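Side-chain contact in cytochrome C (Marichromatium purpuratum 984, PDB 5LO9), which probably oxidises thiosulfate to tetrathionate, and may run the reverse reaction, passing electrons along its four haems c in a fused TsdBA enzyme: residues A[387-392]-A[495-500]. Residues are numbered along the deposited sequence; the frame is centred on the assembly and turned at random.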
ATOM      1  N   GLU A 387     -22.224  -8.268 -34.533  1.00 75.10           N
ATOM      2  CA  GLU A 387     -21.981  -9.303 -35.535  1.00 82.38           C
ATOM      3  C   GLU A 387     -20.711 -10.125 -35.271  1.00 80.90           C
ATOM      4  O   GLU A 387     -20.120 -10.682 -36.210  1.00 75.86           O
ATOM      5  CB  GLU A 387     -21.942  -8.657 -36.921  1.00 94.83           C
ATOM      6  CG  GLU A 387     -23.054  -7.572 -37.119  1.00 99.60           C
ATOM      7  CD  GLU A 387     -23.279  -7.145 -38.589  1.00111.84           C
ATOM      8  OE1 GLU A 387     -23.571  -8.017 -39.452  1.00107.14           O
ATOM      9  OE2 GLU A 387     -23.172  -5.924 -38.866  1.00 93.97           O
ATOM     10  N   GLY A 388     -20.289 -10.227 -34.007  1.00 64.97           N
ATOM     11  CA  GLY A 388     -19.214 -11.120 -33.623  1.00 59.60           C
ATOM     12  C   GLY A 388     -17.822 -10.611 -33.959  1.00 53.49           C
ATOM     13  O   GLY A 388     -17.608  -9.434 -34.234  1.00 60.60           O
ATOM     14  N   PHE A 389     -16.854 -11.526 -33.941  1.00 54.16           N
ATOM     15  CA  PHE A 389     -15.504 -11.150 -34.329  1.00 58.14           C
ATOM     16  C   PHE A 389     -14.917 -12.222 -35.221  1.00 56.97           C
ATOM     17  O   PHE A 389     -15.108 -13.414 -34.990  1.00 60.89           O
ATOM     18  CB  PHE A 389     -14.532 -10.873 -33.164  1.00 62.19           C
ATOM     19  CG  PHE A 389     -14.825 -11.593 -31.885  1.00 53.93           C
ATOM     20  CD1 PHE A 389     -14.472 -12.897 -31.720  1.00 37.51           C
ATOM     21  CD2 PHE A 389     -15.375 -10.909 -30.809  1.00 54.66           C
ATOM     22  CE1 PHE A 389     -14.706 -13.535 -30.506  1.00 49.43           C
ATOM     23  CE2 PHE A 389     -15.622 -11.534 -29.610  1.00 42.95           C
ATOM     24  CZ  PHE A 389     -15.287 -12.848 -29.461  1.00 49.84           C
ATOM     25  N   ASP A 390     -14.214 -11.755 -36.250  1.00 59.24           N
ATOM     26  CA  ASP A 390     -13.778 -12.550 -37.386  1.00 56.84           C
ATOM     27  C   ASP A 390     -12.253 -12.641 -37.394  1.00 45.46           C
ATOM     28  O   ASP A 390     -11.563 -11.690 -37.769  1.00 57.55           O
ATOM     29  CB  ASP A 390     -14.354 -11.897 -38.647  1.00 66.10           C
ATOM     30  CG  ASP A 390     -13.793 -12.453 -39.932  1.00 70.98           C
ATOM     31  OD1 ASP A 390     -13.225 -13.586 -39.957  1.00 65.06           O
ATOM     32  OD2 ASP A 390     -13.954 -11.715 -40.929  1.00 69.61           O
ATOM     33  N   ARG A 391     -11.733 -13.796 -37.008  1.00 49.63           N
ATOM     34  CA  ARG A 391     -10.292 -14.023 -36.990  1.00 45.67           C
ATOM     35  C   ARG A 391      -9.667 -13.971 -38.374  1.00 51.86           C
ATOM     36  O   ARG A 391      -8.436 -13.850 -38.485  1.00 47.55           O
ATOM     37  CB  ARG A 391      -9.963 -15.375 -36.380  1.00 45.58           C
ATOM     38  CG  ARG A 391     -10.810 -15.736 -35.210  1.00 57.82           C
ATOM     39  CD  ARG A 391     -10.314 -17.043 -34.694  1.00 64.40           C
ATOM     40  NE  ARG A 391     -10.861 -18.223 -35.355  1.00 57.70           N
ATOM     41  CZ  ARG A 391     -10.119 -19.234 -35.807  1.00 69.56           C
ATOM     42  NH1 ARG A 391      -8.781 -19.225 -35.697  1.00 67.62           N
ATOM     43  NH2 ARG A 391     -10.722 -20.272 -36.366  1.00 71.90           N
ATOM     44  N   THR A 392     -10.459 -14.130 -39.427  1.00 43.70           N
ATOM     45  CA  THR A 392      -9.855 -14.091 -40.745  1.00 46.90           C
ATOM     46  C   THR A 392      -9.561 -12.653 -41.154  1.00 49.93           C
ATOM     47  O   THR A 392      -8.445 -12.325 -41.600  1.00 38.58           O
ATOM     48  CB  THR A 392     -10.764 -14.824 -41.736  1.00 57.40           C
ATOM     49  OG1 THR A 392     -10.732 -16.241 -41.453  1.00 56.22           O
ATOM     50  CG2 THR A 392     -10.357 -14.525 -43.183  1.00 38.02           C
ATOM     51  N   SER A 495     -16.744 -17.517 -20.545  1.00 54.19           N
ATOM     52  CA  SER A 495     -17.152 -16.218 -21.066  1.00 50.89           C
ATOM     53  C   SER A 495     -17.171 -16.265 -22.591  1.00 53.97           C
ATOM     54  O   SER A 495     -16.380 -17.001 -23.203  1.00 49.13           O
ATOM     55  CB  SER A 495     -16.208 -15.101 -20.608  1.00 49.78           C
ATOM     56  OG  SER A 495     -16.354 -13.945 -21.439  1.00 57.69           O
ATOM     57  N   PRO A 496     -18.020 -15.462 -23.238  1.00 54.98           N
ATOM     58  CA  PRO A 496     -17.998 -15.422 -24.718  1.00 48.03           C
ATOM     59  C   PRO A 496     -16.726 -14.790 -25.283  1.00 51.43           C
ATOM     60  O   PRO A 496     -16.467 -14.935 -26.481  1.00 52.43           O
ATOM     61  CB  PRO A 496     -19.233 -14.573 -25.075  1.00 52.63           C
ATOM     62  CG  PRO A 496     -20.081 -14.505 -23.774  1.00 56.47           C
ATOM     63  CD  PRO A 496     -19.065 -14.594 -22.658  1.00 50.52           C
ATOM     64  N   PHE A 497     -15.925 -14.100 -24.462  1.00 52.23           N
ATOM     65  CA  PHE A 497     -14.713 -13.433 -24.916  1.00 48.19           C
ATOM     66  C   PHE A 497     -13.454 -14.180 -24.553  1.00 41.47           C
ATOM     67  O   PHE A 497     -12.382 -13.588 -24.598  1.00 48.12           O
ATOM     68  CB  PHE A 497     -14.614 -12.027 -24.333  1.00 51.42           C
ATOM     69  CG  PHE A 497     -15.825 -11.165 -24.607  1.00 55.72           C
ATOM     70  CD1 PHE A 497     -16.042 -10.626 -25.863  1.00 59.77           C
ATOM     71  CD2 PHE A 497     -16.730 -10.881 -23.612  1.00 56.39           C
ATOM     72  CE1 PHE A 497     -17.150  -9.854 -26.118  1.00 60.03           C
ATOM     73  CE2 PHE A 497     -17.835 -10.113 -23.865  1.00 47.40           C
ATOM     74  CZ  PHE A 497     -18.044  -9.598 -25.110  1.00 51.08           C
ATOM     75  N   ASP A 498     -13.564 -15.441 -24.147  1.00 53.30           N
ATOM     76  CA  ASP A 498     -12.437 -16.275 -23.714  1.00 50.63           C
ATOM     77  C   ASP A 498     -12.486 -17.501 -24.624  1.00 50.77           C
ATOM     78  O   ASP A 498     -13.447 -18.280 -24.587  1.00 59.46           O
ATOM     79  CB  ASP A 498     -12.547 -16.633 -22.207  1.00 46.20           C
ATOM     80  CG  ASP A 498     -11.238 -17.168 -21.623  1.00 49.27           C
ATOM     81  OD1 ASP A 498     -10.876 -16.915 -20.409  1.00 35.79           O
ATOM     82  OD2 ASP A 498     -10.565 -17.854 -22.424  1.00 47.68           O
ATOM     83  N   LEU A 499     -11.463 -17.673 -25.448  1.00 52.19           N
ATOM     84  CA  LEU A 499     -11.466 -18.765 -26.410  1.00 44.48           C
ATOM     85  C   LEU A 499     -10.816 -20.021 -25.873  1.00 45.62           C
ATOM     86  O   LEU A 499     -10.719 -21.004 -26.607  1.00 50.36           O
ATOM     87  CB  LEU A 499     -10.764 -18.366 -27.712  1.00 49.33           C
ATOM     88  CG  LEU A 499     -11.186 -17.053 -28.363  1.00 48.11           C
ATOM     89  CD1 LEU A 499     -10.467 -16.847 -29.715  1.00 48.06           C
ATOM     90  CD2 LEU A 499     -12.661 -16.986 -28.510  1.00 40.07           C
ATOM     91  N   TYR A 500     -10.363 -20.011 -24.623  1.00 55.19           N
ATOM     92  CA  TYR A 500      -9.813 -21.215 -24.020  1.00 47.47           C
ATOM     93  C   TYR A 500     -10.869 -22.308 -24.056  1.00 51.10           C
ATOM     94  O   TYR A 500     -12.020 -22.089 -23.660  1.00 57.38           O
ATOM     95  CB  TYR A 500      -9.365 -20.921 -22.581  1.00 40.73           C
ATOM     96  CG  TYR A 500      -8.654 -22.057 -21.886  1.00 44.52           C
ATOM     97  CD1 TYR A 500      -7.261 -22.079 -21.810  1.00 49.98           C
ATOM     98  CD2 TYR A 500      -9.357 -23.124 -21.328  1.00 41.96           C
ATOM     99  CE1 TYR A 500      -6.577 -23.136 -21.159  1.00 49.78           C
ATOM    100  CE2 TYR A 500      -8.686 -24.178 -20.664  1.00 42.19           C
ATOM    101  CZ  TYR A 500      -7.299 -24.180 -20.586  1.00 45.82           C
ATOM    102  OH  TYR A 500      -6.622 -25.217 -19.960  1.00 37.85           O
TER
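Phe-389 reaches from the approach to helix 391-401, the first helix of a cytochrome c domain, to the type I beta turn Ser-495 to Asp-498 in the chain that follows helix 485-492. From CB, which heads for the turn, the side chain delivers its ring end-on, so the far carbons do the touching. On one flank CE2 of Phe-389 lies 3.9 Å from CD1 of Phe-497, and the two side chains cross at about a right angle. CZ of Phe-389 arrives edge first at the backbone, 3.8 Å from Pro-496 O. On the other flank CE1 of Phe-389 is 4.5 Å from CD2 of Leu-499, a looser apolar contact. Asp-465 and Ala-468 of helix 460-470 and Val-439 also touch Phe-389, so the ring joins the turn to two helices of the domain.

With CG anti to its carbonyl carbon and beside the backbone N (chi1 -55°), Phe-497 brings CD1 up to CE2 of Phe-389, and its ring also meets Trp-464. Local bonds shape both segments: Asp-390 N-caps helix 391-401, while Asp-498 forms an Asx turn. Ser-495 makes an ST turn, its OG accepting a nearly straight bond from Phe-497 N at 3.1 Å.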